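Local coordinates for Low molecular weight phosphotyrosine protein phosphatase 1 (PDB 7CUY) that probably removes phosphate from tyrosine-phosphorylated proteins and small aryl or acyl phosphates, as a member of the low molecular weight protein tyrosine phosphatase family, at residues D34-S39 / F78-Y83. Sequence-based numbering, arbitrary orientation.
Sequences DVEVDS and FSEFDY
E36 and D38 reach from edge strand 35-41 toward the ring of F81, just past the end of helix 77-80. Strand 3-9 lies next to 35-41 in the parallel sheet. The F81 side chain also touches K4 and L6 of that strand. The first torsion of E36 (chi1 163°) turns CG away from the backbone N, and the chain runs on extended. This carries E36 OE2 to within 3.8 Å of F81 CE2, with the carboxylate plane turned 76° from the ring. The same OE2 lies 4.0 Å from E80 OE2, and the two carboxylates stand nearly perpendicular. V37 points the other way, onto M23, V24 and L27 of helix 15-29. D38 sets its CB 3.9 Å from F81 CZ. D38 OD2 is also 3.9 Å from F81 CZ, but it forms a salt bridge with R71. Within 78-83, CG of the preceding E80 lies over one face of the F81 ring, offset toward the rim. With an alanine at F81, a gap would probably open beside D38 CB, and E36 OE2 would lose the ring. The contact is van der Waals in kind: D38 CB and a carboxylate oxygen of E36 meet an aromatic ring. The E36–E80 pair probably adds mild repulsion, which may favour protonation of one carboxylate.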
loop_
_atom_site.group_PDB
_atom_site.type_symbol
_atom_site.label_atom_id
_atom_site.label_comp_id
_atom_site.label_asym_id
_atom_site.label_seq_id
_atom_site.Cartn_x
_atom_site.Cartn_y
_atom_site.Cartn_z
ATOM N N ASP A 34 -9.252 15.549 0.397
ATOM C CA ASP A 34 -9.697 15.192 -0.940
ATOM C C ASP A 34 -8.895 14.039 -1.535
ATOM O O ASP A 34 -8.642 14.030 -2.741
ATOM C CB ASP A 34 -9.604 16.412 -1.847
ATOM C CG ASP A 34 -8.173 16.878 -2.035
ATOM O OD1 ASP A 34 -7.338 16.683 -1.120
ATOM O OD2 ASP A 34 -7.875 17.434 -3.110
ATOM N N VAL A 35 -8.468 13.078 -0.714
ATOM C CA VAL A 35 -7.695 11.929 -1.188
ATOM C C VAL A 35 -8.300 10.670 -0.578
ATOM O O VAL A 35 -8.363 10.541 0.649
ATOM C CB VAL A 35 -6.198 12.029 -0.833
ATOM C CG1 VAL A 35 -5.439 10.811 -1.384
ATOM C CG2 VAL A 35 -5.576 13.329 -1.352
ATOM N N GLU A 36 -8.739 9.747 -1.430
ATOM C CA GLU A 36 -9.279 8.454 -1.017
ATOM C C GLU A 36 -8.208 7.384 -1.199
ATOM O O GLU A 36 -7.417 7.450 -2.139
ATOM C CB GLU A 36 -10.536 8.120 -1.835
ATOM C CG GLU A 36 -10.986 6.659 -1.809
ATOM C CD GLU A 36 -11.795 6.266 -3.064
ATOM O OE1 GLU A 36 -12.880 6.863 -3.287
ATOM O OE2 GLU A 36 -11.337 5.372 -3.818
ATOM N N VAL A 37 -8.168 6.423 -0.280
ATOM C CA VAL A 37 -7.163 5.369 -0.262
ATOM C C VAL A 37 -7.861 4.014 -0.174
ATOM O O VAL A 37 -8.802 3.847 0.599
ATOM C CB VAL A 37 -6.178 5.534 0.914
ATOM C CG1 VAL A 37 -4.962 4.631 0.724
ATOM C CG2 VAL A 37 -5.747 7.006 1.079
ATOM N N ASP A 38 -7.372 3.041 -0.943
ATOM C CA ASP A 38 -7.896 1.679 -0.966
ATOM C C ASP A 38 -6.691 0.761 -1.088
ATOM O O ASP A 38 -5.564 1.234 -1.278
ATOM C CB ASP A 38 -8.895 1.512 -2.116
ATOM C CG ASP A 38 -9.726 0.214 -2.032
ATOM O OD1 ASP A 38 -9.901 -0.350 -0.928
ATOM O OD2 ASP A 38 -10.238 -0.223 -3.098
ATOM N N SER A 39 -6.897 -0.550 -0.947
ATOM C CA SER A 39 -5.813 -1.492 -1.226
ATOM C C SER A 39 -6.383 -2.748 -1.881
ATOM O O SER A 39 -7.577 -3.026 -1.773
ATOM C CB SER A 39 -5.017 -1.853 0.042
ATOM O OG SER A 39 -5.833 -2.537 0.981
ATOM N N PHE A 78 -7.301 0.474 -12.966
ATOM C CA PHE A 78 -6.348 1.332 -13.661
ATOM C C PHE A 78 -7.013 2.544 -14.296
ATOM O O PHE A 78 -6.305 3.471 -14.695
ATOM C CB PHE A 78 -5.576 0.540 -14.717
ATOM C CG PHE A 78 -4.732 -0.560 -14.141
ATOM C CD1 PHE A 78 -3.401 -0.337 -13.812
ATOM C CD2 PHE A 78 -5.275 -1.812 -13.914
ATOM C CE1 PHE A 78 -2.622 -1.349 -13.267
ATOM C CE2 PHE A 78 -4.503 -2.834 -13.379
ATOM C CZ PHE A 78 -3.179 -2.604 -13.059
ATOM N N SER A 79 -8.342 2.568 -14.388
ATOM C CA SER A 79 -9.063 3.764 -14.814
ATOM C C SER A 79 -9.655 4.557 -13.658
ATOM O O SER A 79 -9.955 5.743 -13.836
ATOM C CB SER A 79 -10.206 3.401 -15.771
ATOM O OG SER A 79 -9.727 2.796 -16.956
ATOM N N GLU A 80 -9.843 3.940 -12.489
ATOM C CA GLU A 80 -10.409 4.665 -11.360
ATOM C C GLU A 80 -9.355 5.394 -10.523
ATOM O O GLU A 80 -9.613 6.502 -10.030
ATOM C CB GLU A 80 -11.211 3.712 -10.467
ATOM C CG GLU A 80 -11.849 4.437 -9.259
ATOM C CD GLU A 80 -12.697 3.527 -8.359
ATOM O OE1 GLU A 80 -13.252 2.523 -8.866
ATOM O OE2 GLU A 80 -12.821 3.844 -7.154
ATOM N N PHE A 81 -8.174 4.809 -10.334
ATOM C CA PHE A 81 -7.205 5.382 -9.406
ATOM C C PHE A 81 -6.175 6.236 -10.134
ATOM O O PHE A 81 -5.745 5.912 -11.243
ATOM C CB PHE A 81 -6.522 4.281 -8.586
ATOM C CG PHE A 81 -7.462 3.596 -7.648
ATOM C CD1 PHE A 81 -8.200 2.506 -8.063
ATOM C CD2 PHE A 81 -7.655 4.083 -6.361
ATOM C CE1 PHE A 81 -9.093 1.888 -7.201
ATOM C CE2 PHE A 81 -8.550 3.478 -5.490
ATOM C CZ PHE A 81 -9.272 2.380 -5.906
ATOM N N ASP A 82 -5.788 7.339 -9.493
ATOM C CA ASP A 82 -4.753 8.208 -10.024
ATOM C C ASP A 82 -3.369 7.643 -9.786
ATOM O O ASP A 82 -2.473 7.837 -10.615
ATOM C CB ASP A 82 -4.866 9.581 -9.379
ATOM C CG ASP A 82 -6.238 10.166 -9.538
ATOM O OD1 ASP A 82 -6.514 10.704 -10.633
ATOM O OD2 ASP A 82 -7.048 10.049 -8.588
ATOM N N TYR A 83 -3.191 6.934 -8.678
ATOM C CA TYR A 83 -1.914 6.387 -8.260
ATOM C C TYR A 83 -2.125 4.952 -7.823
ATOM O O TYR A 83 -3.001 4.682 -7.001
ATOM C CB TYR A 83 -1.335 7.199 -7.100
ATOM C CG TYR A 83 -1.214 8.663 -7.434
ATOM C CD1 TYR A 83 -0.174 9.121 -8.236
ATOM C CD2 TYR A 83 -2.139 9.583 -6.955
ATOM C CE1 TYR A 83 -0.056 10.476 -8.554
ATOM C CE2 TYR A 83 -2.046 10.927 -7.265
ATOM C CZ TYR A 83 -0.994 11.373 -8.063
ATOM O OH TYR A 83 -0.890 12.713 -8.366
#